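Side-chain contacts in fuculose-1-phosphate aldolase (Thermus thermophilus, PDB 2FK5), which belongs to the class II aldolase and adducin family of alpha/beta proteins, in the AraD-like group: residues A[76-80]-A[81-85]; A[93-96]-A[97-101]; A[128-131]-A[132-136]; A[168-171]-A[172-176]; A[179-182]-A[183-187]. All blocks are in the same frame, centred on the assembly; numbering follows the deposited sequence.

Contact 1 of 5, residues A[76-80]-A[81-85]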
loop_
_atom_site.group_PDB
_atom_site.type_symbol
_atom_site.label_atom_id
_atom_site.label_comp_id
_atom_site.label_asym_id
_atom_site.label_seq_id
_atom_site.Cartn_x
_atom_site.Cartn_y
_atom_site.Cartn_z
ATOM N N GLU A 76 -24.456 20.568 12.791
ATOM C CA GLU A 76 -24.384 21.767 13.617
ATOM C C GLU A 76 -23.210 22.642 13.203
ATOM O O GLU A 76 -23.315 23.864 13.192
ATOM C CB GLU A 76 -24.272 21.377 15.096
ATOM C CG GLU A 76 -24.720 22.464 16.064
ATOM C CD GLU A 76 -26.167 22.884 15.842
ATOM O OE1 GLU A 76 -27.014 21.995 15.614
ATOM O OE2 GLU A 76 -26.455 24.098 15.901
ATOM N N VAL A 77 -22.084 22.022 12.859
ATOM C CA VAL A 77 -20.919 22.788 12.421
ATOM C C VAL A 77 -21.248 23.557 11.146
ATOM O O VAL A 77 -20.874 24.715 10.992
ATOM C CB VAL A 77 -19.697 21.866 12.125
ATOM C CG1 VAL A 77 -18.580 22.674 11.499
ATOM C CG2 VAL A 77 -19.212 21.208 13.403
ATOM N N TYR A 78 -21.942 22.911 10.219
ATOM C CA TYR A 78 -22.286 23.582 8.975
ATOM C C TYR A 78 -23.330 24.672 9.216
ATOM O O TYR A 78 -23.311 25.707 8.558
ATOM C CB TYR A 78 -22.794 22.573 7.953
ATOM C CG TYR A 78 -21.692 21.691 7.414
ATOM C CD1 TYR A 78 -21.829 20.308 7.400
ATOM C CD2 TYR A 78 -20.512 22.246 6.920
ATOM C CE1 TYR A 78 -20.807 19.486 6.902
ATOM C CE2 TYR A 78 -19.483 21.436 6.421
ATOM C CZ TYR A 78 -19.644 20.058 6.419
ATOM O OH TYR A 78 -18.633 19.247 5.947
ATOM N N ARG A 79 -24.227 24.430 10.164
ATOM C CA ARG A 79 -25.257 25.414 10.497
ATOM C C ARG A 79 -24.629 26.679 11.079
ATOM O O ARG A 79 -24.909 27.784 10.626
ATOM C CB ARG A 79 -26.231 24.850 11.532
ATOM C CG ARG A 79 -27.251 23.844 11.028
ATOM C CD ARG A 79 -28.010 23.257 12.217
ATOM N NE ARG A 79 -29.174 22.462 11.835
ATOM C CZ ARG A 79 -29.940 21.807 12.702
ATOM N NH1 ARG A 79 -29.659 21.845 13.999
ATOM N NH2 ARG A 79 -30.999 21.128 12.279
ATOM N N ARG A 80 -23.764 26.503 12.072
ATOM C CA ARG A 80 -23.135 27.622 12.766
ATOM C C ARG A 80 -21.838 28.207 12.230
ATOM O O ARG A 80 -21.431 29.279 12.669
ATOM C CB ARG A 80 -22.928 27.244 14.234
ATOM C CG ARG A 80 -24.220 26.984 14.971
ATOM C CD ARG A 80 -23.983 26.346 16.328
ATOM N NE ARG A 80 -25.247 26.083 17.006
ATOM C CZ ARG A 80 -25.834 26.929 17.846
ATOM N NH1 ARG A 80 -25.262 28.095 18.120
ATOM N NH2 ARG A 80 -27.003 26.618 18.395
ATOM N N THR A 81 -21.181 27.529 11.294
ATOM C CA THR A 81 -19.920 28.048 10.772
ATOM C C THR A 81 -19.916 28.077 9.250
ATOM O O THR A 81 -20.864 27.636 8.610
ATOM C CB THR A 81 -18.725 27.176 11.213
ATOM O OG1 THR A 81 -18.742 25.956 10.467
ATOM C CG2 THR A 81 -18.811 26.845 12.702
ATOM N N GLY A 82 -18.829 28.594 8.683
ATOM C CA GLY A 82 -18.699 28.651 7.240
ATOM C C GLY A 82 -17.916 27.456 6.721
ATOM O O GLY A 82 -17.417 27.462 5.597
ATOM N N ALA A 83 -17.811 26.417 7.538
ATOM C CA ALA A 83 -17.070 25.224 7.137
ATOM C C ALA A 83 -17.561 24.694 5.804
ATOM O O ALA A 83 -18.762 24.677 5.546
ATOM C CB ALA A 83 -17.205 24.149 8.199
ATOM N N ARG A 84 -16.623 24.270 4.958
ATOM C CA ARG A 84 -16.943 23.692 3.653
ATOM C C ARG A 84 -16.673 22.186 3.661
ATOM O O ARG A 84 -17.082 21.460 2.758
ATOM C CB ARG A 84 -16.126 24.370 2.552
ATOM C CG ARG A 84 -16.557 25.805 2.273
ATOM C CD ARG A 84 -18.033 25.855 1.897
ATOM N NE ARG A 84 -18.413 27.151 1.350
ATOM C CZ ARG A 84 -19.626 27.440 0.892
ATOM N NH1 ARG A 84 -20.584 26.522 0.918
ATOM N NH2 ARG A 84 -19.879 28.646 0.401
ATOM N N ALA A 85 -15.981 21.719 4.695
ATOM C CA ALA A 85 -15.691 20.299 4.840
ATOM C C ALA A 85 -15.301 20.028 6.286
ATOM O O ALA A 85 -14.802 20.916 6.970
ATOM C CB ALA A 85 -14.554 19.885 3.897
#
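Thr81 folds back onto Val77 where helix 71-80 ends. CB of Thr81 lies 3.3 Å from Val77 O. One branch, OG1, sits between the backbone N and the carbonyl carbon (chi1 74°). Thr81 OG1 gives a short hydrogen bond of 2.5 Å to Val77 O, coming from above the carbonyl plane. Thr81 N binds the same oxygen from the opposite face, so two donors grip Val77 O. Thr81 OG1 also accepts from Ala83 N at 3.1 Å, a nearly straight bond that makes an ST turn. The other branch, CG2, lies near Val77 O. The turn brings Ala83 CB to 3.9 Å from Val77 CG1. The Tyr78 ring runs beside the loop: its edge meets Ala83 O, 3.3 Å from CD2, and Ala85 N lies near the ring plane. At its end, Tyr78 OH bonds Ser30 OG. Within the helix, Glu76 takes Arg79 and Arg80 in a salt-bridge network, with Arg80 NE to Glu76 OE2 at 2.6 Å. Arg79 also bonds Leu59 O, and Arg80 has a second acid partner, Glu138 of helix 130-142. Past the turn, Arg84 and Ala85 face Gly157 in a classic beta bulge, and the chain enters strand 85-89 between strands 28-32 and 152-157.

Contact 2 of 5, residues A[93-96]-A[97-101]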
loop_
_atom_site.group_PDB
_atom_site.type_symbol
_atom_site.label_atom_id
_atom_site.label_comp_id
_atom_site.label_asym_id
_atom_site.label_seq_id
_atom_site.Cartn_x
_atom_site.Cartn_y
_atom_site.Cartn_z
ATOM N N VAL A 93 -1.936 10.033 19.569
ATOM C CA VAL A 93 -1.141 10.826 20.494
ATOM C C VAL A 93 -1.891 12.092 20.922
ATOM O O VAL A 93 -1.854 12.461 22.086
ATOM C CB VAL A 93 0.227 11.218 19.910
ATOM C CG1 VAL A 93 0.984 12.071 20.929
ATOM C CG2 VAL A 93 1.045 9.954 19.592
ATOM N N ALA A 94 -2.566 12.750 19.984
ATOM C CA ALA A 94 -3.325 13.958 20.317
ATOM C C ALA A 94 -4.410 13.629 21.342
ATOM O O ALA A 94 -4.658 14.407 22.265
ATOM C CB ALA A 94 -3.957 14.563 19.045
ATOM N N VAL A 95 -5.053 12.474 21.190
ATOM C CA VAL A 95 -6.097 12.086 22.127
ATOM C C VAL A 95 -5.508 11.804 23.497
ATOM O O VAL A 95 -6.098 12.169 24.510
ATOM C CB VAL A 95 -6.893 10.859 21.629
ATOM C CG1 VAL A 95 -7.765 10.308 22.748
ATOM C CG2 VAL A 95 -7.784 11.267 20.441
ATOM N N ALA A 96 -4.334 11.177 23.533
ATOM C CA ALA A 96 -3.689 10.900 24.811
ATOM C C ALA A 96 -3.361 12.229 25.480
ATOM O O ALA A 96 -3.578 12.402 26.681
ATOM C CB ALA A 96 -2.413 10.084 24.602
ATOM N N LEU A 97 -2.848 13.180 24.708
ATOM C CA LEU A 97 -2.516 14.483 25.282
ATOM C C LEU A 97 -3.763 15.265 25.697
ATOM O O LEU A 97 -3.703 16.115 26.586
ATOM C CB LEU A 97 -1.707 15.330 24.294
ATOM C CG LEU A 97 -0.424 14.729 23.717
ATOM C CD1 LEU A 97 0.487 15.853 23.244
ATOM C CD2 LEU A 97 0.275 13.875 24.752
ATOM N N SER A 98 -4.892 14.980 25.056
ATOM C CA SER A 98 -6.126 15.691 25.375
ATOM C C SER A 98 -6.549 15.524 26.837
ATOM O O SER A 98 -7.245 16.385 27.383
ATOM C CB SER A 98 -7.260 15.239 24.450
ATOM O OG SER A 98 -7.820 13.998 24.860
ATOM N N PHE A 99 -6.151 14.429 27.479
ATOM C CA PHE A 99 -6.519 14.235 28.884
ATOM C C PHE A 99 -5.686 15.142 29.775
ATOM O O PHE A 99 -6.090 15.458 30.891
ATOM C CB PHE A 99 -6.285 12.789 29.353
ATOM C CG PHE A 99 -7.090 11.764 28.616
ATOM C CD1 PHE A 99 -6.549 11.101 27.522
ATOM C CD2 PHE A 99 -8.392 11.464 29.007
ATOM C CE1 PHE A 99 -7.293 10.152 26.825
ATOM C CE2 PHE A 99 -9.144 10.516 28.317
ATOM C CZ PHE A 99 -8.593 9.861 27.224
ATOM N N HIS A 100 -4.533 15.565 29.262
ATOM C CA HIS A 100 -3.589 16.388 30.017
ATOM C C HIS A 100 -3.523 17.870 29.691
ATOM O O HIS A 100 -2.831 18.615 30.383
ATOM C CB HIS A 100 -2.178 15.815 29.858
ATOM C CG HIS A 100 -2.001 14.464 30.475
ATOM N ND1 HIS A 100 -1.430 13.406 29.798
ATOM C CD2 HIS A 100 -2.303 14.001 31.711
ATOM C CE1 HIS A 100 -1.387 12.350 30.592
ATOM N NE2 HIS A 100 -1.910 12.685 31.759
ATOM N N LEU A 101 -4.223 18.308 28.649
ATOM C CA LEU A 101 -4.166 19.720 28.264
ATOM C C LEU A 101 -5.551 20.330 28.082
ATOM O O LEU A 101 -6.518 19.624 27.805
ATOM C CB LEU A 101 -3.396 19.862 26.945
ATOM C CG LEU A 101 -2.006 19.225 26.813
ATOM C CD1 LEU A 101 -1.633 19.146 25.340
ATOM C CD2 LEU A 101 -0.976 20.031 27.594
#
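The Phe99 ring turns its edge to Ala96: Ala96 CA and Ala96 O lie there near the ring plane, the latter 3.4 Å from Phe99 CD1. Over one face of the Phe99 ring lies Ser98 OG, offset toward the rim and 4.1 Å above the ring plane. Val95 O stands oblique to the ring. The ring also reaches the side chain four residues back: Phe99 CE1 is 4.1 Å from Val95 CG1, and the two groups meet at a slant. The His100 ring has Ala96 O oblique to it. His100 also stacks on the ring of His186 of the second subunit and meets Trp189 of that subunit.

This is the C-terminal end of the short helix 92-98, in an alpha/beta protein of the class II aldolase and adducin family. Leu97 N makes a regular helical bond to Val93 O. Ser98 N bonds Ala94 O, with a weak second bond to Val95 O. Phe99 N reaches back three residues, to Ala96 O, and weakly at 3.4 Å.

Ser98 OG adds a side-chain bond at this end. It lies between the backbone N and the carbonyl carbon (chi1 79°), and this turns Ser98 OG back to Val95 O at 2.5 Å. The same hydroxyl is also hydrogen-bonded to Gly150 N. Val93 and Leu97 lie side by side on another flank, with Val93 CG1 4.1 Å from Leu97 CG. Val93 and Ala94 rest against helix 162-191, while Val93 and Ala96 also pack on Tyr185 of the second subunit.

Contact 3 of 5, residues A[128-131]-A[132-136]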
loop_
_atom_site.group_PDB
_atom_site.type_symbol
_atom_site.label_atom_id
_atom_site.label_comp_id
_atom_site.label_asym_id
_atom_site.label_seq_id
_atom_site.Cartn_x
_atom_site.Cartn_y
_atom_site.Cartn_z
ATOM N N ALA A 128 -22.197 11.728 18.948
ATOM C CA ALA A 128 -23.598 11.714 18.534
ATOM C C ALA A 128 -24.494 12.541 19.440
ATOM O O ALA A 128 -25.715 12.398 19.405
ATOM C CB ALA A 128 -24.104 10.282 18.489
ATOM N N THR A 129 -23.897 13.409 20.245
ATOM C CA THR A 129 -24.676 14.227 21.154
ATOM C C THR A 129 -24.677 15.695 20.773
ATOM O O THR A 129 -23.689 16.199 20.239
ATOM C CB THR A 129 -24.156 14.091 22.592
ATOM O OG1 THR A 129 -22.748 14.372 22.622
ATOM C CG2 THR A 129 -24.376 12.646 23.113
ATOM N N GLU A 130 -25.794 16.368 21.046
ATOM C CA GLU A 130 -25.917 17.788 20.753
ATOM C C GLU A 130 -24.969 18.532 21.686
ATOM O O GLU A 130 -24.645 19.695 21.447
ATOM C CB GLU A 130 -27.361 18.255 20.961
ATOM C CG GLU A 130 -27.597 19.759 20.804
ATOM C CD GLU A 130 -27.254 20.289 19.421
ATOM O OE1 GLU A 130 -27.721 19.707 18.417
ATOM O OE2 GLU A 130 -26.521 21.298 19.336
ATOM N N GLU A 131 -24.539 17.857 22.754
ATOM C CA GLU A 131 -23.589 18.437 23.707
ATOM C C GLU A 131 -22.351 18.683 22.877
ATOM O O GLU A 131 -21.900 19.819 22.706
ATOM C CB GLU A 131 -23.221 17.443 24.816
ATOM C CG GLU A 131 -24.204 17.328 25.969
ATOM C CD GLU A 131 -24.003 18.391 27.036
ATOM O OE1 GLU A 131 -23.947 19.590 26.689
ATOM O OE2 GLU A 131 -23.906 18.018 28.226
ATOM N N ALA A 132 -21.811 17.585 22.361
ATOM C CA ALA A 132 -20.630 17.640 21.528
ATOM C C ALA A 132 -20.947 18.517 20.333
ATOM O O ALA A 132 -20.162 19.385 19.971
ATOM C CB ALA A 132 -20.247 16.237 21.068
ATOM N N ALA A 133 -22.115 18.297 19.737
ATOM C CA ALA A 133 -22.521 19.062 18.566
ATOM C C ALA A 133 -22.401 20.558 18.786
ATOM O O ALA A 133 -21.757 21.257 18.010
ATOM C CB ALA A 133 -23.949 18.709 18.181
ATOM N N LEU A 134 -23.015 21.056 19.855
ATOM C CA LEU A 134 -22.974 22.484 20.138
ATOM C C LEU A 134 -21.573 22.987 20.487
ATOM O O LEU A 134 -21.114 23.991 19.940
ATOM C CB LEU A 134 -23.951 22.813 21.269
ATOM C CG LEU A 134 -24.172 24.293 21.569
ATOM C CD1 LEU A 134 -24.642 25.010 20.312
ATOM C CD2 LEU A 134 -25.205 24.430 22.677
ATOM N N SER A 135 -20.892 22.288 21.396
ATOM C CA SER A 135 -19.538 22.677 21.806
ATOM C C SER A 135 -18.575 22.708 20.619
ATOM O O SER A 135 -17.834 23.673 20.422
ATOM C CB SER A 135 -18.995 21.696 22.851
ATOM O OG SER A 135 -19.834 21.666 23.991
ATOM N N VAL A 136 -18.584 21.631 19.845
ATOM C CA VAL A 136 -17.724 21.516 18.675
ATOM C C VAL A 136 -18.012 22.627 17.670
ATOM O O VAL A 136 -17.094 23.300 17.207
ATOM C CB VAL A 136 -17.921 20.144 17.984
ATOM C CG1 VAL A 136 -17.180 20.107 16.657
ATOM C CG2 VAL A 136 -17.426 19.028 18.903
#
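Thr129 holds OG1 between its backbone N and carbonyl carbon (chi1 54°), which turns the hydroxyl over the first turn of the helix toward Ala132 N. Glu130 has CG on the far side from its backbone N and then bends at chi2 (61°), so its carboxylate lies forward along the next turn.

Thr129 is the N-cap of helix 130-142. Its capping bond, Ala132 N to Thr129 OG1, is nearly straight but long and weak at 3.4 Å. OG1 has a further partner in Thr125 OG1. It also touches the methyl group of Ala132. The backbone of the cap is held more tightly: Ala133 N bonds Thr129 O, and Leu134 N bonds Glu130 O, both at 2.7 Å.

The Glu130 carboxylate lies against aliphatic carbon. Glu130 OE2 is 3.6 Å from Leu134 CB, and Glu130 CD is 3.9 Å from Ala133 CB.

Glu131 O accepts twice. Ser135 N comes to Glu131 O nearly along the C=O axis at 3.0 Å, and Ser135 OG comes to it from above the carbonyl plane at 3.1 Å. The hydroxyl is thus tied to the backbone one turn back.

The helix belongs to the beta-alpha-beta unit of strand 118-121, helix 130-142 and strand 145-148. Glu130 and Leu134 face helix 71-80, Ser135 touches strand 118-121, and Val136 meets both strands.

Contact 4 of 5, residues A[168-171]-A[172-176]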
loop_
_atom_site.group_PDB
_atom_site.type_symbol
_atom_site.label_atom_id
_atom_site.label_comp_id
_atom_site.label_asym_id
_atom_site.label_seq_id
_atom_site.Cartn_x
_atom_site.Cartn_y
_atom_site.Cartn_z
ATOM N N GLU A 168 -8.083 19.857 2.419
ATOM C CA GLU A 168 -7.548 20.845 3.343
ATOM C C GLU A 168 -7.798 20.378 4.776
ATOM O O GLU A 168 -6.906 20.443 5.622
ATOM C CB GLU A 168 -8.228 22.190 3.109
ATOM C CG GLU A 168 -7.792 23.292 4.046
ATOM C CD GLU A 168 -8.652 24.533 3.894
ATOM O OE1 GLU A 168 -8.306 25.574 4.483
ATOM O OE2 GLU A 168 -9.678 24.463 3.191
ATOM N N ALA A 169 -9.018 19.916 5.046
ATOM C CA ALA A 169 -9.395 19.422 6.379
ATOM C C ALA A 169 -8.520 18.227 6.761
ATOM O O ALA A 169 -8.023 18.126 7.883
ATOM C CB ALA A 169 -10.864 19.014 6.379
ATOM N N TYR A 170 -8.353 17.313 5.810
ATOM C CA TYR A 170 -7.527 16.134 6.006
ATOM C C TYR A 170 -6.110 16.561 6.382
ATOM O O TYR A 170 -5.509 15.993 7.294
ATOM C CB TYR A 170 -7.496 15.293 4.718
ATOM C CG TYR A 170 -6.259 14.430 4.594
ATOM C CD1 TYR A 170 -5.158 14.853 3.845
ATOM C CD2 TYR A 170 -6.160 13.222 5.289
ATOM C CE1 TYR A 170 -3.984 14.097 3.795
ATOM C CE2 TYR A 170 -4.982 12.462 5.250
ATOM C CZ TYR A 170 -3.901 12.910 4.503
ATOM O OH TYR A 170 -2.726 12.192 4.504
ATOM N N GLY A 171 -5.587 17.559 5.668
ATOM C CA GLY A 171 -4.246 18.063 5.927
ATOM C C GLY A 171 -4.094 18.624 7.326
ATOM O O GLY A 171 -3.057 18.446 7.979
ATOM N N LEU A 172 -5.127 19.307 7.804
ATOM C CA LEU A 172 -5.078 19.872 9.145
ATOM C C LEU A 172 -5.096 18.757 10.169
ATOM O O LEU A 172 -4.468 18.866 11.217
ATOM C CB LEU A 172 -6.275 20.796 9.399
ATOM C CG LEU A 172 -6.250 22.127 8.644
ATOM C CD1 LEU A 172 -7.550 22.874 8.877
ATOM C CD2 LEU A 172 -5.064 22.952 9.114
ATOM N N MET A 173 -5.826 17.687 9.870
ATOM C CA MET A 173 -5.904 16.564 10.798
ATOM C C MET A 173 -4.535 15.894 10.919
ATOM O O MET A 173 -4.104 15.561 12.025
ATOM C CB MET A 173 -6.953 15.558 10.332
ATOM C CG MET A 173 -7.190 14.395 11.304
ATOM S SD MET A 173 -7.743 14.932 12.952
ATOM C CE MET A 173 -9.394 15.525 12.571
ATOM N N THR A 174 -3.844 15.707 9.792
ATOM C CA THR A 174 -2.526 15.075 9.837
ATOM C C THR A 174 -1.533 15.993 10.524
ATOM O O THR A 174 -0.662 15.526 11.259
ATOM C CB THR A 174 -1.989 14.683 8.423
ATOM O OG1 THR A 174 -1.860 15.843 7.598
ATOM C CG2 THR A 174 -2.933 13.704 7.755
ATOM N N THR A 175 -1.668 17.299 10.295
ATOM C CA THR A 175 -0.790 18.282 10.927
ATOM C C THR A 175 -0.990 18.228 12.443
ATOM O O THR A 175 -0.028 18.343 13.208
ATOM C CB THR A 175 -1.099 19.706 10.424
ATOM O OG1 THR A 175 -0.703 19.817 9.053
ATOM C CG2 THR A 175 -0.357 20.748 11.251
ATOM N N LEU A 176 -2.241 18.053 12.869
ATOM C CA LEU A 176 -2.553 17.956 14.291
ATOM C C LEU A 176 -1.867 16.766 14.965
ATOM O O LEU A 176 -1.260 16.924 16.023
ATOM C CB LEU A 176 -4.066 17.849 14.514
ATOM C CG LEU A 176 -4.502 17.478 15.943
ATOM C CD1 LEU A 176 -3.794 18.352 16.964
ATOM C CD2 LEU A 176 -6.005 17.633 16.071
#
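Helix 162-191 is the long C-terminal helix of the fold, and this contact is a buried turn of it, its centre about 8 Å from the centre of the chain. Tyr170 and Thr174 meet one turn apart. The Thr174 methyl lies over one face of the Tyr170 ring, with CG2 3.5 Å from both CE2 and CZ. The ring is placed there by CG standing opposite the backbone N (chi1 155°). The other branch of Thr174, OG1, turns back to Gly171 O and bonds it at 2.9 Å. That approach is strongly bent at the carbonyl, with a C=O...donor angle of 114°. Thr175 N bonds Gly171 O, also at 2.9 Å and from the same face of the carbonyl plane. Gly171 O is therefore gripped twice. Thr174 OG1 has one further, weak hydrogen bond, to Ser23 of the third subunit. Leu172 CG lies 3.5 Å from Glu168 O. The acid of Glu168 pairs with Arg144 and accepts from Leu158 N and Lys159 N. Tyr170 leans on helix 3-18, while Met173 faces strands 85-89 and 152-157. A threonine hydroxyl bonded to a backbone carbonyl one turn back is a familiar feature of alpha-helices.

Contact 5 of 5, residues A[179-182]-A[183-187]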
loop_
_atom_site.group_PDB
_atom_site.type_symbol
_atom_site.label_atom_id
_atom_site.label_comp_id
_atom_site.label_asym_id
_atom_site.label_seq_id
_atom_site.Cartn_x
_atom_site.Cartn_y
_atom_site.Cartn_z
ATOM N N SER A 179 1.902 17.330 15.069
ATOM C CA SER A 179 2.244 18.303 16.100
ATOM C C SER A 179 2.159 17.668 17.494
ATOM O O SER A 179 2.989 17.951 18.358
ATOM C CB SER A 179 1.320 19.529 16.013
ATOM O OG SER A 179 1.682 20.370 14.914
ATOM N N ALA A 180 1.163 16.812 17.708
ATOM C CA ALA A 180 0.998 16.128 19.000
ATOM C C ALA A 180 2.175 15.179 19.251
ATOM O O ALA A 180 2.716 15.118 20.357
ATOM C CB ALA A 180 -0.312 15.351 19.014
ATOM N N GLN A 181 2.563 14.432 18.222
ATOM C CA GLN A 181 3.697 13.516 18.341
ATOM C C GLN A 181 4.972 14.304 18.627
ATOM O O GLN A 181 5.757 13.918 19.479
ATOM C CB GLN A 181 3.854 12.689 17.058
ATOM C CG GLN A 181 2.641 11.782 16.812
ATOM C CD GLN A 181 2.812 10.857 15.627
ATOM O OE1 GLN A 181 3.649 11.090 14.765
ATOM N NE2 GLN A 181 2.001 9.804 15.574
ATOM N N ILE A 182 5.180 15.405 17.912
ATOM C CA ILE A 182 6.369 16.224 18.155
ATOM C C ILE A 182 6.383 16.709 19.608
ATOM O O ILE A 182 7.432 16.703 20.268
ATOM C CB ILE A 182 6.426 17.419 17.173
ATOM C CG1 ILE A 182 6.771 16.901 15.772
ATOM C CG2 ILE A 182 7.472 18.446 17.627
ATOM C CD1 ILE A 182 6.742 17.987 14.692
ATOM N N LEU A 183 5.221 17.120 20.111
ATOM C CA LEU A 183 5.114 17.565 21.505
ATOM C C LEU A 183 5.515 16.436 22.454
ATOM O O LEU A 183 6.277 16.638 23.408
ATOM C CB LEU A 183 3.674 17.995 21.823
ATOM C CG LEU A 183 3.261 19.409 21.415
ATOM C CD1 LEU A 183 1.752 19.589 21.567
ATOM C CD2 LEU A 183 4.002 20.409 22.300
ATOM N N LEU A 184 4.989 15.244 22.196
ATOM C CA LEU A 184 5.293 14.087 23.033
ATOM C C LEU A 184 6.785 13.747 22.979
ATOM O O LEU A 184 7.430 13.604 24.012
ATOM C CB LEU A 184 4.482 12.862 22.579
ATOM C CG LEU A 184 4.851 11.518 23.239
ATOM C CD1 LEU A 184 4.502 11.543 24.733
ATOM C CD2 LEU A 184 4.095 10.386 22.545
ATOM N N TYR A 185 7.331 13.613 21.775
ATOM C CA TYR A 185 8.746 13.275 21.625
ATOM C C TYR A 185 9.626 14.320 22.308
ATOM O O TYR A 185 10.585 13.989 22.993
ATOM C CB TYR A 185 9.120 13.201 20.148
ATOM C CG TYR A 185 8.380 12.139 19.356
ATOM C CD1 TYR A 185 8.121 12.326 18.001
ATOM C CD2 TYR A 185 7.985 10.940 19.943
ATOM C CE1 TYR A 185 7.490 11.354 17.243
ATOM C CE2 TYR A 185 7.349 9.947 19.190
ATOM C CZ TYR A 185 7.108 10.166 17.839
ATOM O OH TYR A 185 6.495 9.205 17.071
ATOM N N HIS A 186 9.307 15.585 22.092
ATOM C CA HIS A 186 10.062 16.673 22.709
ATOM C C HIS A 186 10.068 16.525 24.241
ATOM O O HIS A 186 11.107 16.659 24.894
ATOM C CB HIS A 186 9.432 18.004 22.287
ATOM C CG HIS A 186 10.004 19.198 22.977
ATOM N ND1 HIS A 186 9.641 19.563 24.255
ATOM C CD2 HIS A 186 10.914 20.114 22.567
ATOM C CE1 HIS A 186 10.304 20.652 24.603
ATOM N NE2 HIS A 186 11.083 21.005 23.597
ATOM N N ARG A 187 8.908 16.218 24.808
ATOM C CA ARG A 187 8.780 16.065 26.257
ATOM C C ARG A 187 9.492 14.821 26.806
ATOM O O ARG A 187 10.124 14.878 27.868
ATOM C CB ARG A 187 7.296 16.024 26.625
ATOM C CG ARG A 187 6.993 15.955 28.111
ATOM C CD ARG A 187 5.504 16.188 28.281
ATOM N NE ARG A 187 4.988 15.897 29.608
ATOM C CZ ARG A 187 4.562 16.821 30.463
ATOM N NH1 ARG A 187 4.604 18.103 30.135
ATOM N NH2 ARG A 187 4.058 16.458 31.631
#
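Tyr185 lays one face of its ring on Gln181 O, which stands 3.1 Å above the ring plane and is offset toward the rim. CG and CD1 of Tyr185 are each 3.2 Å from Gln181 O. Gln181 O takes the hydrogen bond from Tyr185 N at 2.8 Å, almost perfectly straight (178°). The two side chains run side by side in one direction: Gln181 CB is 3.9 Å from Tyr185 CE1, and the amide and ring planes differ by 46°. Tyr185 CG stands opposite its carbonyl carbon (chi1 -62°), which swings the ring back over the preceding turn. Neighbouring turns add His186 CB, 3.1 Å from Ile182 O, and Leu183 CG, 3.4 Å from Ser179 O.

All of this lies on the C-terminal half of helix 162-191, with ordinary helical bonds from Leu183, Leu184 and His186. Here the helix joins subunits. Gln181 OE1 accepts from Arg92 of the third subunit, and its NE2 bonds weakly to Glu177. Ile182 packs on Val95 of the third subunit. From the second subunit, Tyr185 packs on Leu184 and Trp189 on Leu183. Nearer home, Ser179 OG is held by Asp108 and Thr175 O.

All five contacts are local, so they close only single turns, follow one another in series and neither nest nor cross. Contact 1 ends helix 71-80 and leads into strand 85-89. Contact 2 ends the next helix, about 17 Å away by nearest atoms. Contact 3 starts helix 130-142 and packs on contact 1, with Arg80 CZ 3.3 Å from Leu134 CD1. Contacts 4 and 5 share helix 162-191. Contact 4 touches contact 2 through Leu176 and Ala94, while contact 5 meets it more broadly at Val93 and Ala180. Contacts 1 and 3 thus join two helices, and contacts 2, 4 and 5 tie the C-terminal helix to helix 92-98 and to other subunits.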